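Side-chain contacts in gamma-glutamyltranspeptidase (Ggt) (Helicobacter pylori 26695, PDB 5BPK), which probably hydrolyses the gamma-glutamyl bond of glutathione and related compounds or transfers the gamma-glutamyl group to acceptors, as an N-terminal nucleophile (Ntn) hydrolase: residues A[266-269]-A[274-277]; A[279-282]-A[286-289]; A[327-332]-A[341-346]. All coordinates share one frame; numbering follows the deposited sequence.

Interaction 1: A[266-269]-A[274-277]; sequences PVVG and YKII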
# COMPACT_ATOMS: atom_id res chain seq x y z
N PRO A 266 -1.08 10.46 -12.47
CA PRO A 266 -0.68 9.08 -12.32
C PRO A 266 0.35 8.70 -13.36
O PRO A 266 0.50 9.39 -14.37
CB PRO A 266 -1.98 8.30 -12.56
CG PRO A 266 -2.83 9.18 -13.34
CD PRO A 266 -2.41 10.60 -13.10
N VAL A 267 1.06 7.61 -13.11
CA VAL A 267 1.86 7.00 -14.15
C VAL A 267 0.93 6.10 -14.97
O VAL A 267 0.10 5.36 -14.41
CB VAL A 267 3.10 6.27 -13.60
CG1 VAL A 267 2.73 5.16 -12.64
CG2 VAL A 267 3.96 5.74 -14.74
N VAL A 268 1.04 6.21 -16.29
CA VAL A 268 0.14 5.56 -17.23
C VAL A 268 0.93 4.75 -18.23
O VAL A 268 1.97 5.18 -18.73
CB VAL A 268 -0.76 6.60 -17.95
CG1 VAL A 268 -1.66 5.93 -19.00
CG2 VAL A 268 -1.59 7.37 -16.94
N GLY A 269 0.44 3.54 -18.48
CA GLY A 269 1.01 2.66 -19.49
C GLY A 269 -0.06 1.86 -20.20
O GLY A 269 -1.25 2.08 -20.01
N TYR A 274 -5.06 -2.69 -22.94
CA TYR A 274 -5.60 -2.11 -21.71
C TYR A 274 -4.71 -0.98 -21.21
O TYR A 274 -3.48 -1.03 -21.37
CB TYR A 274 -5.70 -3.18 -20.61
CG TYR A 274 -6.64 -4.32 -20.92
CD1 TYR A 274 -6.20 -5.43 -21.65
CD2 TYR A 274 -7.96 -4.30 -20.48
CE1 TYR A 274 -7.07 -6.49 -21.94
CE2 TYR A 274 -8.83 -5.36 -20.76
CZ TYR A 274 -8.37 -6.45 -21.49
OH TYR A 274 -9.22 -7.49 -21.77
N LYS A 275 -5.32 0.02 -20.58
CA LYS A 275 -4.57 1.15 -20.02
C LYS A 275 -4.35 0.90 -18.54
O LYS A 275 -5.29 0.54 -17.82
CB LYS A 275 -5.33 2.46 -20.23
CG LYS A 275 -4.54 3.71 -19.89
CD LYS A 275 -5.39 4.97 -19.99
CE LYS A 275 -5.61 5.39 -21.43
NZ LYS A 275 -6.30 6.73 -21.51
N ILE A 276 -3.10 1.04 -18.11
CA ILE A 276 -2.71 0.85 -16.72
C ILE A 276 -2.54 2.23 -16.09
O ILE A 276 -1.74 3.04 -16.58
CB ILE A 276 -1.37 0.08 -16.61
CG1 ILE A 276 -1.37 -1.21 -17.45
CG2 ILE A 276 -1.06 -0.22 -15.13
CD1 ILE A 276 -2.46 -2.22 -17.07
N ILE A 277 -3.30 2.50 -15.02
CA ILE A 277 -3.24 3.77 -14.27
C ILE A 277 -2.76 3.44 -12.87
O ILE A 277 -3.44 2.73 -12.13
CB ILE A 277 -4.63 4.45 -14.17
CG1 ILE A 277 -5.27 4.57 -15.56
CG2 ILE A 277 -4.53 5.82 -13.46
CD1 ILE A 277 -4.58 5.54 -16.48
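Ile277 packs beside Pro266 and Val268 on one face of the beta hairpin formed by strands 262-271 and 274-278, at one side of the four-stranded antiparallel sheet, strand 274-278 being outermost within this chain. From CB the Ile277 side chain divides. CG2 runs to the Pro266 ring and meets Pro266 CB at 3.7 Å, with Pro266 CG also near, the two groups lying side by side and pointing the same way. The other arm, CG1, is set opposite the carbonyl carbon (chi1 -52°), and a second bend carries CD1 onto both methyls of Val268, nearer Val268 CG2 (3.5 Å) than Val268 CG1 (3.9 Å). Val268 CG1 also lies against Lys275 CG at 3.7 Å, before the lysine chain bends at chi3.

Ile276 faces the other way, onto Leu289 and Ile290 of helix 285-296. The sheet does not stop here: Lys275, Ile276 and Ile277 also pair with an antiparallel strand of the other chain.

Gly269 and Ile276 form the hydrogen-bonded pair of the ladder. Gly269 N donates to Ile276 O at 2.9 Å and Ile276 N to Gly269 O at 2.8 Å, both bonds nearly straight (163° and 169° at the hydrogen).

Interaction 2: A[279-282]-A[286-289]; sequences MSPP and GTHL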
# COMPACT_ATOMS: atom_id res chain seq x y z
N MET A 279 0.28 4.52 -9.34
CA MET A 279 0.84 5.61 -8.55
C MET A 279 2.24 6.01 -8.96
O MET A 279 3.14 5.17 -9.07
CB MET A 279 0.83 5.30 -7.07
CG MET A 279 1.20 6.49 -6.21
SD MET A 279 -0.00 7.84 -6.36
CE MET A 279 1.08 9.26 -6.09
N SER A 280 2.39 7.31 -9.14
CA SER A 280 3.62 7.97 -9.54
C SER A 280 4.47 8.30 -8.31
O SER A 280 4.04 8.08 -7.18
CB SER A 280 3.24 9.24 -10.28
OG SER A 280 2.23 9.95 -9.57
N PRO A 281 5.68 8.87 -8.52
CA PRO A 281 6.46 9.29 -7.36
C PRO A 281 5.65 10.20 -6.44
O PRO A 281 4.94 11.08 -6.92
CB PRO A 281 7.65 10.02 -8.00
CG PRO A 281 7.89 9.21 -9.24
CD PRO A 281 6.48 8.93 -9.75
N PRO A 282 5.77 10.02 -5.12
CA PRO A 282 6.80 9.32 -4.37
C PRO A 282 6.63 7.82 -4.16
O PRO A 282 7.37 7.24 -3.36
CB PRO A 282 6.78 10.05 -3.03
CG PRO A 282 5.36 10.39 -2.86
CD PRO A 282 4.87 10.76 -4.22
N GLY A 286 3.87 2.18 -9.31
CA GLY A 286 3.28 2.30 -10.64
C GLY A 286 4.32 2.22 -11.75
O GLY A 286 4.10 1.57 -12.79
N THR A 287 5.47 2.85 -11.53
CA THR A 287 6.51 2.88 -12.54
C THR A 287 7.02 1.48 -12.81
O THR A 287 7.09 1.05 -13.97
CB THR A 287 7.67 3.80 -12.11
OG1 THR A 287 7.19 5.15 -12.05
CG2 THR A 287 8.86 3.71 -13.06
N HIS A 288 7.40 0.76 -11.76
CA HIS A 288 7.93 -0.59 -11.95
C HIS A 288 6.86 -1.61 -12.39
O HIS A 288 7.18 -2.55 -13.12
CB HIS A 288 8.71 -1.07 -10.74
CG HIS A 288 9.87 -0.19 -10.40
ND1 HIS A 288 10.82 0.17 -11.34
CD2 HIS A 288 10.22 0.44 -9.25
CE1 HIS A 288 11.70 0.97 -10.77
NE2 HIS A 288 11.36 1.15 -9.51
N LEU A 289 5.62 -1.42 -11.96
CA LEU A 289 4.50 -2.24 -12.41
C LEU A 289 4.41 -2.16 -13.93
O LEU A 289 4.38 -3.17 -14.61
CB LEU A 289 3.19 -1.75 -11.79
CG LEU A 289 1.90 -2.29 -12.38
CD1 LEU A 289 1.88 -3.80 -12.29
CD2 LEU A 289 0.70 -1.63 -11.68
O HOH W 1 5.79 5.21 -9.67
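Met279 and Gly286 make the main link between the loop that leaves strand 274-278 and the first turn of helix 285-296, and they do so through backbone atoms. This is a strand-to-helix connection in which one loop carbonyl takes up N-H groups of the first helical turn, one directly and one through water. Met279 O lies beside the start of the helix, where amide groups have no preceding turn to bond to. Gly286 N donates to it at 3.1 Å, a weak bond because the N-H points well off the line to the oxygen (129°). Gly286 has no side chain on the side that faces the loop, so the same carbonyl also comes close to its alpha carbon, with a CA-H...O contact of 3.3 Å between Gly286 CA and Met279 O.

Thr287, the third residue of the contact, is joined mainly through a water. This water donates to Met279 O at 2.7 Å and accepts from Thr287 N at 3.0 Å, bridging a carbonyl and an amide whose own atoms are too far apart for a direct bond. The chi1 torsion of -65° keeps Thr287 OG1 beside its own backbone N and turned to the loop, 2.8 Å from the water and 4.5 Å from Pro281 CD. Met279 O is thus met by two N-H or O-H donors and one C-H, all within a buried contact.

The Met279 side chain takes no part in this: with CG anti to the backbone N (chi1 -171°), it heads away from the helix. It packs on Ala99 of strand 97-102 and on Pro76 of the other chain, while Thr287 and Pro281 share Val340 of helix 340-343, so that the junction lies between the sheet and that short helix.

Interaction 3: A[327-332]-A[341-346]; sequences SVYMGD and DKLINK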
# COMPACT_ATOMS: atom_id res chain seq x y z
N SER A 327 16.56 0.88 -6.90
CA SER A 327 17.58 1.17 -5.88
C SER A 327 18.41 2.43 -6.15
O SER A 327 19.00 2.99 -5.22
CB SER A 327 18.52 -0.03 -5.71
OG SER A 327 19.43 -0.12 -6.78
N VAL A 328 18.46 2.86 -7.41
CA VAL A 328 19.23 4.02 -7.84
C VAL A 328 18.35 5.21 -8.22
O VAL A 328 18.60 6.34 -7.80
CB VAL A 328 20.12 3.66 -9.05
CG1 VAL A 328 20.84 4.90 -9.55
CG2 VAL A 328 21.10 2.56 -8.68
N TYR A 329 17.32 4.95 -9.02
CA TYR A 329 16.57 6.03 -9.70
C TYR A 329 15.38 6.61 -8.96
O TYR A 329 14.92 7.69 -9.33
CB TYR A 329 16.13 5.56 -11.08
CG TYR A 329 17.27 5.16 -11.99
CD1 TYR A 329 18.23 6.10 -12.40
CD2 TYR A 329 17.36 3.87 -12.48
CE1 TYR A 329 19.26 5.72 -13.25
CE2 TYR A 329 18.38 3.50 -13.32
CZ TYR A 329 19.33 4.42 -13.70
OH TYR A 329 20.34 4.01 -14.55
N MET A 330 14.87 5.92 -7.94
CA MET A 330 13.57 6.27 -7.38
C MET A 330 13.64 6.99 -6.02
O MET A 330 14.38 6.61 -5.11
CB MET A 330 12.69 5.03 -7.31
CG MET A 330 12.56 4.30 -8.65
SD MET A 330 11.82 5.24 -10.03
CE MET A 330 10.17 5.56 -9.40
N GLY A 331 12.85 8.05 -5.93
CA GLY A 331 12.69 8.86 -4.72
C GLY A 331 11.58 9.87 -4.95
O GLY A 331 10.90 9.83 -5.98
N ASP A 332 11.39 10.78 -4.01
CA ASP A 332 10.41 11.87 -4.14
C ASP A 332 10.89 12.84 -5.23
O ASP A 332 11.89 13.53 -5.07
CB ASP A 332 10.30 12.59 -2.79
CG ASP A 332 9.26 13.69 -2.77
OD1 ASP A 332 8.68 14.05 -3.82
OD2 ASP A 332 9.02 14.20 -1.65
N ASP A 341 9.66 8.46 -17.24
CA ASP A 341 9.39 8.29 -18.66
C ASP A 341 10.36 7.30 -19.31
O ASP A 341 9.96 6.54 -20.19
CB ASP A 341 9.43 9.63 -19.40
CG ASP A 341 8.18 10.48 -19.17
OD1 ASP A 341 7.18 9.98 -18.61
OD2 ASP A 341 8.19 11.66 -19.56
N LYS A 342 11.63 7.32 -18.90
CA LYS A 342 12.61 6.37 -19.43
C LYS A 342 12.34 4.95 -18.93
O LYS A 342 12.47 3.99 -19.68
CB LYS A 342 14.05 6.79 -19.09
CG LYS A 342 14.52 8.05 -19.81
CD LYS A 342 15.90 8.48 -19.35
CE LYS A 342 16.35 9.77 -20.01
NZ LYS A 342 17.73 10.13 -19.59
N LEU A 343 11.99 4.82 -17.66
CA LEU A 343 11.74 3.51 -17.07
C LEU A 343 10.49 2.81 -17.65
O LEU A 343 10.47 1.59 -17.73
CB LEU A 343 11.63 3.61 -15.53
CG LEU A 343 12.93 3.96 -14.79
CD1 LEU A 343 12.64 4.26 -13.34
CD2 LEU A 343 14.01 2.84 -14.92
N ILE A 344 9.49 3.59 -18.06
CA ILE A 344 8.26 3.02 -18.63
C ILE A 344 8.27 3.03 -20.16
O ILE A 344 7.26 2.69 -20.78
CB ILE A 344 6.96 3.69 -18.08
CG1 ILE A 344 6.79 5.15 -18.54
CG2 ILE A 344 6.93 3.60 -16.57
CD1 ILE A 344 5.48 5.81 -18.08
N ASN A 345 9.39 3.42 -20.76
CA ASN A 345 9.53 3.41 -22.22
C ASN A 345 9.53 1.98 -22.74
O ASN A 345 10.31 1.16 -22.28
CB ASN A 345 10.83 4.12 -22.61
CG ASN A 345 11.03 4.21 -24.10
OD1 ASN A 345 11.58 3.30 -24.71
ND2 ASN A 345 10.65 5.34 -24.68
N LYS A 346 8.67 1.68 -23.71
CA LYS A 346 8.60 0.33 -24.25
C LYS A 346 9.88 -0.11 -24.97
O LYS A 346 10.17 -1.30 -24.99
CB LYS A 346 7.37 0.15 -25.13
CG LYS A 346 6.06 0.14 -24.32
CD LYS A 346 4.86 -0.21 -25.17
CE LYS A 346 3.58 -0.10 -24.38
NZ LYS A 346 3.35 -1.20 -23.40
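Leu343 reaches past the side chain of Met330 with its CD1 methyl, which in the conformer described comes to 3.5 Å from Met330 SD, the two chains sliding by each other in opposite directions. The reach comes from an extended leucine: chi2 of 170° sets CD1 anti to the alpha carbon. Met330, by contrast, is folded: the bend at chi2 (-61°) brings SD up to the leucine, and that at chi3 turns CE away from it. Met330 was modelled in two conformers, so the sulfur contact, which rests on one of them, is doubtful in the other.

The second methyl of Leu343 turns to Tyr329. Leu343 CD2 lies 4.3 Å from Tyr329 CD2, obliquely to the ring, in a looser contact than that with the sulfur. No hydrogen bond crosses between the segments, so what joins them is one leucine fitted against a thioether and the ring carbons of a tyrosine.

In the fold, this is a meeting of two helix ends. Tyr329 is the last residue of helix 309-329 and Met330 the first to leave helical backbone angles, while Leu343 closes the short helix 340-343. Both ends gather over helix 285-296, where Met330 packs on Thr287 and His288 and Leu343 also touches Thr287. Met330 further rests on Leu71 of the other chain, and its side chain is about 11 Å from the bound dihydroisoxazole amino acid. Just beyond the leucine, Asn345 N-caps helix 346-354, its OD1 accepting a hydrogen bond from Tyr348 N.

In the fold
From the N terminus the three contacts come in series, and none nests in or crosses another. Interaction 1 closes the tip of the hairpin, residues 270-273, of which 272-273 are the turn; interaction 2 closes the short connection 283-285 into helix 285-296; and interaction 3, from the end of helix 309-329, closes the connection 333-340, which runs into helix 340-343. They nevertheless touch in space. Val267 CG1 packs on Met279 O and Gly286 C, joining the hairpin to the helix start. Interaction 2 meets interaction 3 where Thr287 O lies on Ile344 CG2 and Pro281 CB on Gly331 O. Ile344 CD1 lies against Val267 and Val268 O, so strand 262-271, helix 285-296 and the ends of helices 309-329 and 340-343 form one continuous packed region.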